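Local coordinates for protein alpha-L-rhamnosidase (Aspergillus terreus, PDB 6GSZ) that probably hydrolyses terminal non-reducing alpha-L-rhamnose residues from alpha-L-rhamnosides and binds calcium ions, at residues T21-F29 and D61-L72; W785-P794 and V836-P847. All blocks are in the same frame, centred on the assembly; numbering follows the deposited sequence.

Overall arrangement
Contact 1 (21-29 with 61-72) lies in the N-terminal immunoglobulin-like domain and contact 2 (785-794 with 836-847) in the C-terminal domain; their centres are about 27 Å apart. The two domains meet in space: Ser62 OG of contact 1 lies 3.1 Å from Asn839 ND2 of contact 2, probably a hydrogen bond, while Phe29 CB packs on Pro838 CG at 3.7 Å. Each contact carries its own calcium ion, held by Asp61 and Val63 in the first and by Glu791 in the second. The glucose-binding pocket, with Asp460, Glu466 and Glu740, is formed by other residues, whereas Ser26 of contact 1 lines a site occupied by 2-(2-methoxyethoxy)ethanol, probably taken up from the crystallisation solution.

Contact 1: residues T21-F29 and D61-L72; sequences TQPRVSWRF and DSVLVPWPSSPL. With CA (calcium ion), chain I.
Trp27 and Ser62 form the dense end of this contact: Ser62 CB sits over the face of the indole, 3.8 Å from the centroid of its five-membered ring, in a CH-pi contact. The indole is brought there by a first torsion of 46°, with CG between the backbone N and the carbonyl carbon. One water sits here too, 2.6 Å from both Trp27 O and Ser62 OG. Val65 CG2 meets Trp27 CZ3 at 3.7 Å, the two side chains crossing at about a right angle. Val25 and Val65 form an antiparallel hydrogen-bonded pair; Leu64 and Val65 both face Val25, and the left-handed backbone of Leu64 (phi 56°, psi 48°) makes this a G1 beta bulge. Ser26 OG accepts the Leu64 N-H at 2.8 Å within the bulge. Pro23 CD and Leu72 CD1 lie over one face of the Trp67 indole, and Pro68 CD lies over the opposite one.

A hydrated rim runs past Gln22, Arg24, Leu64 O and the calcium. Water bridges Gln22 O to Trp67 N, and another joins Gln22 OE1 to Ser69 O. Leu64 CD2 lies 3.9 Å above the centre of the Arg24 guanidinium, whose nitrogens make salt bridges to Asp544 and Glu10. Asp61 OD1 accepts from Val63 N in an Asx turn; both Asp61 carboxylate oxygens and Val63 O bind calcium, and four waters bring the coordinating oxygens to seven. Within the immunoglobulin-like domain, strand 25-30 pairs with strand 3-9, Val65 packs on Tyr41 of strand 38-46, and Trp67 and Leu72 rest on Val101 of strand 99-103.

Contact 2: residues W785-P794 and V836-P847; sequences WRRINIEVVP and VPPNTRATVVLP. With CA (calcium ion), chain M.
Ile788 and Ala842 pack CB to CB at 4.0 Å in the middle of two parallel beta strands, 787-790 and 841-845, the central pair of a four-stranded mixed sheet in the C-terminal domain. The backbone ladder runs from Arg841 N donating to Arg786 O through to Val845 N donating to Ile790 O. On the buried face, Ile790 CD1 touches both Ala842 CB (3.9 Å) and Val836 CG2 (4.0 Å), while Ile788 CD1 meets Pro837 CD tip to tip at 3.9 Å. At the far end Glu791 packs alongside Val845.

The other face is polar. Arg787 and Arg841 run side by side, and the aliphatic CB of Arg841 lies 3.6 Å above the Arg787 guanidinium plane; the two guanidinium planes stand 77° apart. Arg787 bends at its second torsion (-73°), which folds the group back so that NH1 donates to Arg786 O from the face opposite to Arg841 N. The charged ends stay out of contact, Arg787 NH2 and Arg841 NE being 5.0 Å apart, and have different partners: Arg841 NE is paired with Asp855, and Arg787 NH2 has a long, weak ion pair with Glu37.

Further out, a type II turn from Pro837 to Thr840 leads into strand 841-845, and Pro837 O accepts from both N and OG1 of Thr840. Strand 778-780 flanks 787-790, and strand 853-856 flanks 841-845; Ala812 and Thr814 of strand 810-819 lie against Ile788 and Ile790. Beyond Val845, Glu791 chelates a calcium ion that also holds five waters, its OE1 and OE2 both 2.4 Å from the metal.

Contact 1: residues T21-F29 and D61-L72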
loop_
_atom_site.group_PDB
_atom_site.type_symbol
_atom_site.label_atom_id
_atom_site.label_comp_id
_atom_site.label_asym_id
_atom_site.label_seq_id
_atom_site.Cartn_x
_atom_site.Cartn_y
_atom_site.Cartn_z
ATOM N N THR A 21 -24.339 0.630 4.225
ATOM C CA THR A 21 -25.515 1.316 4.792
ATOM C C THR A 21 -25.564 1.132 6.315
ATOM O O THR A 21 -26.287 1.899 6.987
ATOM C CB THR A 21 -26.803 0.757 4.203
ATOM O OG1 THR A 21 -26.903 -0.633 4.499
ATOM C CG2 THR A 21 -26.861 0.997 2.716
ATOM N N GLN A 22 -24.789 0.171 6.845
ATOM C CA GLN A 22 -24.699 -0.074 8.308
ATOM C C GLN A 22 -23.211 -0.097 8.654
ATOM O O GLN A 22 -22.676 -1.118 9.112
ATOM C CB GLN A 22 -25.423 -1.367 8.696
ATOM C CG GLN A 22 -26.908 -1.356 8.366
ATOM C CD GLN A 22 -27.575 -2.678 8.640
ATOM O OE1 GLN A 22 -28.013 -2.939 9.740
ATOM N NE2 GLN A 22 -27.569 -3.542 7.670
ATOM N N PRO A 23 -22.471 1.011 8.460
ATOM C CA PRO A 23 -21.019 1.004 8.652
ATOM C C PRO A 23 -20.675 0.809 10.127
ATOM O O PRO A 23 -21.289 1.456 11.005
ATOM C CB PRO A 23 -20.587 2.394 8.173
ATOM C CG PRO A 23 -21.804 3.235 8.373
ATOM C CD PRO A 23 -22.962 2.322 8.005
ATOM N N ARG A 24 -19.654 -0.018 10.390
ATOM C CA ARG A 24 -19.159 -0.187 11.753
ATOM C C ARG A 24 -18.396 1.069 12.159
ATOM O O ARG A 24 -17.859 1.789 11.310
ATOM C CB ARG A 24 -18.303 -1.462 11.828
ATOM C CG ARG A 24 -19.117 -2.734 11.574
ATOM C CD ARG A 24 -18.239 -3.945 11.441
ATOM N NE ARG A 24 -17.394 -3.857 10.271
ATOM C CZ ARG A 24 -16.276 -4.538 10.084
ATOM N NH1 ARG A 24 -15.875 -5.403 11.012
ATOM N NH2 ARG A 24 -15.530 -4.356 8.989
ATOM N N VAL A 25 -18.321 1.288 13.483
ATOM C CA VAL A 25 -17.791 2.495 14.069
ATOM C C VAL A 25 -16.614 2.125 14.968
ATOM O O VAL A 25 -16.679 1.162 15.726
ATOM C CB VAL A 25 -18.877 3.267 14.854
ATOM C CG1 VAL A 25 -18.366 4.627 15.285
ATOM C CG2 VAL A 25 -20.168 3.367 14.041
ATOM N N SER A 26 -15.587 2.953 14.954
ATOM C CA SER A 26 -14.407 2.819 15.815
ATOM C C SER A 26 -14.001 4.187 16.361
ATOM O O SER A 26 -14.187 5.190 15.687
ATOM C CB SER A 26 -13.221 2.241 15.073
ATOM O OG SER A 26 -13.516 1.009 14.453
ATOM N N TRP A 27 -13.444 4.216 17.564
ATOM C CA TRP A 27 -12.887 5.446 18.072
ATOM C C TRP A 27 -11.536 5.166 18.691
ATOM O O TRP A 27 -11.394 4.224 19.475
ATOM C CB TRP A 27 -13.848 6.133 19.053
ATOM C CG TRP A 27 -14.467 5.222 20.078
ATOM C CD1 TRP A 27 -14.109 5.040 21.389
ATOM C CD2 TRP A 27 -15.674 4.483 19.889
ATOM N NE1 TRP A 27 -14.992 4.184 21.974
ATOM C CE2 TRP A 27 -15.966 3.831 21.107
ATOM C CE3 TRP A 27 -16.539 4.310 18.791
ATOM C CZ2 TRP A 27 -17.073 3.018 21.244
ATOM C CZ3 TRP A 27 -17.642 3.505 18.927
ATOM C CH2 TRP A 27 -17.907 2.860 20.153
ATOM N N ARG A 28 -10.593 6.046 18.444
ATOM C CA ARG A 28 -9.290 5.999 19.062
ATOM C C ARG A 28 -9.239 6.984 20.239
ATOM O O ARG A 28 -9.861 8.029 20.204
ATOM C CB ARG A 28 -8.317 6.309 17.929
ATOM C CG ARG A 28 -6.865 6.016 18.231
ATOM C CD ARG A 28 -6.131 6.196 16.918
ATOM N NE ARG A 28 -6.024 4.943 16.179
ATOM C CZ ARG A 28 -5.722 4.830 14.900
ATOM N NH1 ARG A 28 -5.172 3.703 14.477
ATOM N NH2 ARG A 28 -5.980 5.820 14.061
ATOM N N PHE A 29 -8.470 6.634 21.269
ATOM C CA PHE A 29 -8.331 7.424 22.463
ATOM C C PHE A 29 -7.008 8.179 22.476
ATOM O O PHE A 29 -5.990 7.729 21.892
ATOM C CB PHE A 29 -8.370 6.506 23.680
ATOM C CG PHE A 29 -9.650 5.737 23.860
ATOM C CD1 PHE A 29 -10.793 6.344 24.369
ATOM C CD2 PHE A 29 -9.721 4.404 23.486
ATOM C CE1 PHE A 29 -11.950 5.613 24.576
ATOM C CE2 PHE A 29 -10.901 3.699 23.634
ATOM C CZ PHE A 29 -12.003 4.291 24.206
ATOM N N ASP A 61 -16.063 -2.686 23.886
ATOM C CA ASP A 61 -15.504 -2.614 22.513
ATOM C C ASP A 61 -15.498 -1.173 21.991
ATOM O O ASP A 61 -16.507 -0.457 22.088
ATOM C CB ASP A 61 -16.314 -3.501 21.585
ATOM C CG ASP A 61 -15.627 -3.926 20.301
ATOM O OD1 ASP A 61 -14.444 -3.642 20.106
ATOM O OD2 ASP A 61 -16.254 -4.606 19.537
ATOM N N SER A 62 -14.320 -0.760 21.511
ATOM C CA SER A 62 -14.167 0.561 20.881
ATOM C C SER A 62 -13.752 0.461 19.407
ATOM O O SER A 62 -13.480 1.499 18.785
ATOM C CB SER A 62 -13.144 1.383 21.692
ATOM O OG SER A 62 -11.923 0.675 21.853
ATOM N N VAL A 63 -13.739 -0.770 18.842
ATOM C CA VAL A 63 -13.254 -0.981 17.481
ATOM C C VAL A 63 -14.266 -1.811 16.703
ATOM O O VAL A 63 -14.581 -2.946 17.060
ATOM C CB VAL A 63 -11.884 -1.695 17.494
ATOM C CG1 VAL A 63 -11.422 -2.002 16.061
ATOM C CG2 VAL A 63 -10.845 -0.874 18.226
ATOM N N LEU A 64 -14.715 -1.223 15.588
ATOM C CA LEU A 64 -15.618 -1.918 14.640
ATOM C C LEU A 64 -16.893 -2.428 15.346
ATOM O O LEU A 64 -17.354 -3.573 15.102
ATOM C CB LEU A 64 -14.851 -3.015 13.901
ATOM C CG LEU A 64 -13.695 -2.501 13.022
ATOM C CD1 LEU A 64 -12.779 -3.658 12.615
ATOM C CD2 LEU A 64 -14.158 -1.755 11.770
ATOM N N VAL A 65 -17.508 -1.527 16.119
ATOM C CA VAL A 65 -18.774 -1.834 16.784
ATOM C C VAL A 65 -19.909 -1.615 15.792
ATOM O O VAL A 65 -19.716 -0.975 14.750
ATOM C CB VAL A 65 -18.986 -0.989 18.055
ATOM C CG1 VAL A 65 -17.747 -1.020 18.965
ATOM C CG2 VAL A 65 -19.392 0.435 17.741
ATOM N N PRO A 66 -21.114 -2.166 16.025
ATOM C CA PRO A 66 -22.191 -2.025 15.063
ATOM C C PRO A 66 -22.733 -0.613 14.857
ATOM O O PRO A 66 -22.690 0.232 15.737
ATOM C CB PRO A 66 -23.304 -2.917 15.622
ATOM C CG PRO A 66 -22.592 -3.860 16.567
ATOM C CD PRO A 66 -21.481 -3.011 17.164
ATOM N N TRP A 67 -23.133 -0.347 13.600
ATOM C CA TRP A 67 -23.944 0.843 13.347
ATOM C C TRP A 67 -25.207 0.758 14.204
ATOM O O TRP A 67 -25.889 -0.252 14.136
ATOM C CB TRP A 67 -24.289 0.883 11.862
ATOM C CG TRP A 67 -25.174 2.031 11.478
ATOM C CD1 TRP A 67 -26.496 1.965 11.103
ATOM C CD2 TRP A 67 -24.806 3.417 11.458
ATOM N NE1 TRP A 67 -26.978 3.228 10.862
ATOM C CE2 TRP A 67 -25.965 4.132 11.058
ATOM C CE3 TRP A 67 -23.634 4.112 11.757
ATOM C CZ2 TRP A 67 -25.961 5.518 10.973
ATOM C CZ3 TRP A 67 -23.638 5.482 11.655
ATOM C CH2 TRP A 67 -24.794 6.173 11.271
ATOM N N PRO A 68 -25.510 1.766 15.022
ATOM C CA PRO A 68 -26.625 1.632 15.973
ATOM C C PRO A 68 -28.003 2.101 15.499
ATOM O O PRO A 68 -28.992 1.913 16.158
ATOM C CB PRO A 68 -26.173 2.548 17.125
ATOM C CG PRO A 68 -25.421 3.660 16.400
ATOM C CD PRO A 68 -24.664 2.940 15.294
ATOM N N SER A 69 -28.051 2.750 14.338
ATOM C CA SER A 69 -29.298 3.392 13.878
ATOM C C SER A 69 -29.896 2.554 12.730
ATOM O O SER A 69 -29.445 1.434 12.423
ATOM C CB SER A 69 -28.995 4.848 13.519
ATOM O OG SER A 69 -30.137 5.573 13.067
ATOM N N SER A 70 -30.973 3.063 12.122
ATOM C CA SER A 70 -31.511 2.420 10.940
ATOM C C SER A 70 -30.500 2.578 9.794
ATOM O O SER A 70 -29.658 3.476 9.805
ATOM C CB SER A 70 -32.845 3.009 10.556
ATOM O OG SER A 70 -32.713 4.401 10.450
ATOM N N PRO A 71 -30.526 1.674 8.813
ATOM C CA PRO A 71 -29.606 1.773 7.662
ATOM C C PRO A 71 -29.675 3.119 6.940
ATOM O O PRO A 71 -30.748 3.710 6.810
ATOM C CB PRO A 71 -30.040 0.631 6.742
ATOM C CG PRO A 71 -30.759 -0.342 7.664
ATOM C CD PRO A 71 -31.439 0.525 8.701
ATOM N N LEU A 72 -28.511 3.626 6.570
ATOM C CA LEU A 72 -28.431 4.837 5.758
ATOM C C LEU A 72 -28.832 4.528 4.310
ATOM O O LEU A 72 -28.536 3.486 3.770
ATOM C CB LEU A 72 -27.009 5.398 5.816
ATOM C CG LEU A 72 -26.544 5.847 7.197
ATOM C CD1 LEU A 72 -25.040 5.976 7.238
ATOM C CD2 LEU A 72 -27.207 7.156 7.583
HETATM CA CA CA I . -14.358 -5.000 18.051
HETATM O O HOH W 1 -22.985 -2.495 11.620
HETATM O O HOH W 2 -29.398 -0.841 11.053
HETATM O O HOH W 3 -16.825 -6.385 13.501
HETATM O O HOH W 4 -10.248 2.011 20.300
HETATM O O HOH W 5 -16.201 -5.674 16.598
HETATM O O HOH W 6 -13.056 -5.709 16.108
HETATM O O HOH W 7 -12.142 -5.163 18.953
HETATM O O HOH W 8 -14.397 -7.235 18.948
#

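Contact 2: residues W785-P794 and V836-P847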
loop_
_atom_site.group_PDB
_atom_site.type_symbol
_atom_site.label_atom_id
_atom_site.label_comp_id
_atom_site.label_asym_id
_atom_site.label_seq_id
_atom_site.Cartn_x
_atom_site.Cartn_y
_atom_site.Cartn_z
ATOM N N TRP A 785 -4.238 -5.609 18.371
ATOM C CA TRP A 785 -3.442 -4.835 19.331
ATOM C C TRP A 785 -4.202 -4.428 20.603
ATOM O O TRP A 785 -3.680 -3.590 21.332
ATOM C CB TRP A 785 -2.806 -3.612 18.681
ATOM C CG TRP A 785 -1.757 -3.890 17.645
ATOM C CD1 TRP A 785 -1.935 -4.122 16.308
ATOM C CD2 TRP A 785 -0.340 -3.811 17.827
ATOM N NE1 TRP A 785 -0.735 -4.270 15.686
ATOM C CE2 TRP A 785 0.271 -4.056 16.581
ATOM C CE3 TRP A 785 0.479 -3.511 18.918
ATOM C CZ2 TRP A 785 1.642 -4.045 16.399
ATOM C CZ3 TRP A 785 1.838 -3.506 18.750
ATOM C CH2 TRP A 785 2.411 -3.740 17.500
ATOM N N ARG A 786 -5.321 -5.076 20.939
ATOM C CA ARG A 786 -5.949 -4.759 22.223
ATOM C C ARG A 786 -5.125 -5.334 23.383
ATOM O O ARG A 786 -5.251 -4.872 24.547
ATOM C CB ARG A 786 -7.355 -5.357 22.269
ATOM C CG ARG A 786 -8.242 -4.857 23.401
ATOM C CD ARG A 786 -9.535 -5.680 23.453
ATOM N NE ARG A 786 -9.261 -7.078 23.833
ATOM C CZ ARG A 786 -9.332 -7.595 25.059
ATOM N NH1 ARG A 786 -9.786 -6.846 26.061
ATOM N NH2 ARG A 786 -8.888 -8.831 25.232
ATOM N N ARG A 787 -4.285 -6.330 23.066
ATOM C CA ARG A 787 -3.277 -6.810 23.992
ATOM C C ARG A 787 -1.941 -6.717 23.261
ATOM O O ARG A 787 -1.899 -6.973 22.031
ATOM C CB ARG A 787 -3.513 -8.278 24.390
ATOM C CG ARG A 787 -4.804 -8.517 25.142
ATOM C CD ARG A 787 -4.577 -7.937 26.530
ATOM N NE ARG A 787 -5.708 -8.082 27.450
ATOM C CZ ARG A 787 -6.636 -7.156 27.634
ATOM N NH1 ARG A 787 -6.609 -6.062 26.885
ATOM N NH2 ARG A 787 -7.590 -7.353 28.537
ATOM N N ILE A 788 -0.938 -6.160 23.919
ATOM C CA ILE A 788 0.321 -5.793 23.337
ATOM C C ILE A 788 1.456 -6.538 24.040
ATOM O O ILE A 788 1.466 -6.606 25.282
ATOM C CB ILE A 788 0.524 -4.269 23.427
ATOM C CG1 ILE A 788 -0.707 -3.556 22.866
ATOM C CG2 ILE A 788 1.816 -3.842 22.746
ATOM C CD1 ILE A 788 -0.667 -2.053 22.968
ATOM N N ASN A 789 2.427 -7.061 23.292
ATOM C CA ASN A 789 3.678 -7.593 23.907
ATOM C C ASN A 789 4.736 -6.496 23.745
ATOM O O ASN A 789 4.838 -5.886 22.662
ATOM C CB ASN A 789 4.024 -8.978 23.325
ATOM C CG ASN A 789 5.058 -9.777 24.103
ATOM O OD1 ASN A 789 4.789 -10.258 25.222
ATOM N ND2 ASN A 789 6.232 -9.998 23.502
ATOM N N ILE A 790 5.461 -6.232 24.830
ATOM C CA ILE A 790 6.512 -5.245 24.863
ATOM C C ILE A 790 7.783 -5.941 25.327
ATOM O O ILE A 790 7.971 -6.142 26.558
ATOM C CB ILE A 790 6.164 -4.021 25.721
ATOM C CG1 ILE A 790 4.832 -3.434 25.257
ATOM C CG2 ILE A 790 7.301 -3.021 25.632
ATOM C CD1 ILE A 790 4.410 -2.171 25.948
ATOM N N GLU A 791 8.591 -6.389 24.373
ATOM C CA GLU A 791 9.714 -7.302 24.628
ATOM C C GLU A 791 10.916 -6.775 23.831
ATOM O O GLU A 791 11.270 -7.321 22.797
ATOM C CB GLU A 791 9.300 -8.753 24.291
ATOM C CG GLU A 791 10.342 -9.838 24.584
ATOM C CD GLU A 791 9.862 -11.278 24.371
ATOM O OE1 GLU A 791 8.685 -11.495 24.071
ATOM O OE2 GLU A 791 10.651 -12.217 24.454
ATOM N N VAL A 792 11.518 -5.693 24.347
ATOM C CA VAL A 792 12.700 -5.124 23.790
ATOM C C VAL A 792 13.893 -6.055 24.007
ATOM O O VAL A 792 14.137 -6.480 25.140
ATOM C CB VAL A 792 13.015 -3.745 24.389
ATOM C CG1 VAL A 792 14.413 -3.286 23.969
ATOM C CG2 VAL A 792 11.930 -2.739 24.062
ATOM N N VAL A 793 14.652 -6.343 22.957
ATOM C CA VAL A 793 15.886 -7.117 23.046
ATOM C C VAL A 793 17.045 -6.234 22.608
ATOM O O VAL A 793 17.306 -6.108 21.413
ATOM C CB VAL A 793 15.820 -8.429 22.244
ATOM C CG1 VAL A 793 17.071 -9.274 22.470
ATOM C CG2 VAL A 793 14.579 -9.242 22.587
ATOM N N PRO A 794 17.748 -5.558 23.542
ATOM C CA PRO A 794 18.856 -4.693 23.167
ATOM C C PRO A 794 20.022 -5.543 22.651
ATOM O O PRO A 794 20.144 -6.711 22.981
ATOM C CB PRO A 794 19.245 -3.930 24.448
ATOM C CG PRO A 794 18.476 -4.564 25.562
ATOM C CD PRO A 794 17.537 -5.608 24.991
ATOM N N VAL A 836 1.175 2.665 26.875
ATOM C CA VAL A 836 0.130 1.668 26.601
ATOM C C VAL A 836 -1.175 2.431 26.481
ATOM O O VAL A 836 -1.544 3.167 27.387
ATOM C CB VAL A 836 0.090 0.586 27.696
ATOM C CG1 VAL A 836 -1.055 -0.415 27.536
ATOM C CG2 VAL A 836 1.433 -0.127 27.754
ATOM N N PRO A 837 -1.901 2.331 25.345
ATOM C CA PRO A 837 -3.074 3.168 25.177
ATOM C C PRO A 837 -4.285 2.748 25.991
ATOM O O PRO A 837 -4.432 1.570 26.396
ATOM C CB PRO A 837 -3.348 3.101 23.655
ATOM C CG PRO A 837 -2.735 1.777 23.227
ATOM C CD PRO A 837 -1.583 1.512 24.169
ATOM N N PRO A 838 -5.204 3.721 26.215
ATOM C CA PRO A 838 -6.468 3.436 26.873
ATOM C C PRO A 838 -7.135 2.212 26.231
ATOM O O PRO A 838 -7.158 2.059 25.012
ATOM C CB PRO A 838 -7.276 4.734 26.707
ATOM C CG PRO A 838 -6.220 5.801 26.560
ATOM C CD PRO A 838 -5.107 5.134 25.795
ATOM N N ASN A 839 -7.785 1.404 27.062
ATOM C CA ASN A 839 -8.598 0.251 26.664
ATOM C C ASN A 839 -7.757 -0.955 26.231
ATOM O O ASN A 839 -8.326 -1.921 25.690
ATOM C CB ASN A 839 -9.633 0.623 25.591
ATOM C CG ASN A 839 -10.940 -0.118 25.795
ATOM O OD1 ASN A 839 -11.235 -0.567 26.925
ATOM N ND2 ASN A 839 -11.752 -0.251 24.755
ATOM N N THR A 840 -6.429 -0.896 26.437
ATOM C CA THR A 840 -5.549 -2.030 26.130
ATOM C C THR A 840 -4.783 -2.447 27.394
ATOM O O THR A 840 -4.725 -1.695 28.375
ATOM C CB THR A 840 -4.575 -1.707 24.989
ATOM O OG1 THR A 840 -3.535 -0.814 25.430
ATOM C CG2 THR A 840 -5.294 -1.139 23.781
ATOM N N ARG A 841 -4.111 -3.593 27.266
ATOM C CA ARG A 841 -3.191 -4.079 28.286
ATOM C C ARG A 841 -1.956 -4.622 27.578
ATOM O O ARG A 841 -2.016 -4.957 26.369
ATOM C CB ARG A 841 -3.781 -5.139 29.217
ATOM C CG ARG A 841 -4.965 -4.658 30.040
ATOM C CD ARG A 841 -5.411 -5.627 31.091
ATOM N NE ARG A 841 -4.373 -5.934 32.083
ATOM C CZ ARG A 841 -4.054 -5.146 33.124
ATOM N NH1 ARG A 841 -4.702 -4.011 33.354
ATOM N NH2 ARG A 841 -3.125 -5.529 33.984
ATOM N N ALA A 842 -0.833 -4.651 28.282
ATOM C CA ALA A 842 0.392 -5.145 27.716
ATOM C C ALA A 842 1.081 -6.115 28.687
ATOM O O ALA A 842 0.853 -6.095 29.903
ATOM C CB ALA A 842 1.305 -3.995 27.383
ATOM N N THR A 843 1.932 -6.960 28.116
ATOM C CA THR A 843 2.887 -7.744 28.857
ATOM C C THR A 843 4.278 -7.197 28.537
ATOM O O THR A 843 4.694 -7.223 27.372
ATOM C CB THR A 843 2.814 -9.239 28.523
ATOM O OG1 THR A 843 1.503 -9.678 28.845
ATOM C CG2 THR A 843 3.800 -10.067 29.321
ATOM N N VAL A 844 4.930 -6.637 29.557
ATOM C CA VAL A 844 6.260 -6.131 29.430
ATOM C C VAL A 844 7.216 -7.241 29.859
ATOM O O VAL A 844 7.123 -7.743 30.988
ATOM C CB VAL A 844 6.446 -4.854 30.261
ATOM C CG1 VAL A 844 7.871 -4.331 30.165
ATOM C CG2 VAL A 844 5.418 -3.791 29.899
ATOM N N VAL A 845 8.108 -7.651 28.972
ATOM C CA VAL A 845 9.126 -8.661 29.257
ATOM C C VAL A 845 10.474 -7.940 29.304
ATOM O O VAL A 845 10.978 -7.497 28.259
ATOM C CB VAL A 845 9.122 -9.756 28.168
ATOM C CG1 VAL A 845 10.166 -10.823 28.456
ATOM C CG2 VAL A 845 7.738 -10.358 27.988
ATOM N N LEU A 846 11.026 -7.782 30.511
ATOM C CA LEU A 846 12.262 -7.026 30.636
ATOM C C LEU A 846 13.418 -7.911 30.209
ATOM O O LEU A 846 13.337 -9.142 30.348
ATOM C CB LEU A 846 12.388 -6.479 32.057
ATOM C CG LEU A 846 11.269 -5.496 32.423
ATOM C CD1 LEU A 846 11.288 -5.196 33.900
ATOM C CD2 LEU A 846 11.392 -4.195 31.658
ATOM N N PRO A 847 14.483 -7.308 29.646
ATOM C CA PRO A 847 15.580 -8.060 29.070
ATOM C C PRO A 847 16.431 -8.808 30.081
ATOM O O PRO A 847 16.456 -8.451 31.267
ATOM C CB PRO A 847 16.438 -7.034 28.311
ATOM C CG PRO A 847 15.979 -5.692 28.786
ATOM C CD PRO A 847 14.611 -5.868 29.413
HETATM CA CA CA M . 9.071 -13.756 23.441
HETATM O O HOH W 9 -10.274 -3.800 26.022
HETATM O O HOH W 10 -8.128 -4.047 27.955
HETATM O O HOH W 11 -0.608 -8.888 26.374
HETATM O O HOH W 12 10.571 -4.865 27.074
HETATM O O HOH W 13 12.975 -8.457 26.603
HETATM O O HOH W 14 7.436 -12.840 21.510
HETATM O O HOH W 15 6.537 -13.147 23.793
HETATM O O HOH W 16 7.991 -13.897 25.861
HETATM O O HOH W 17 10.479 -14.778 25.001
HETATM O O HOH W 18 10.651 -15.370 22.772
#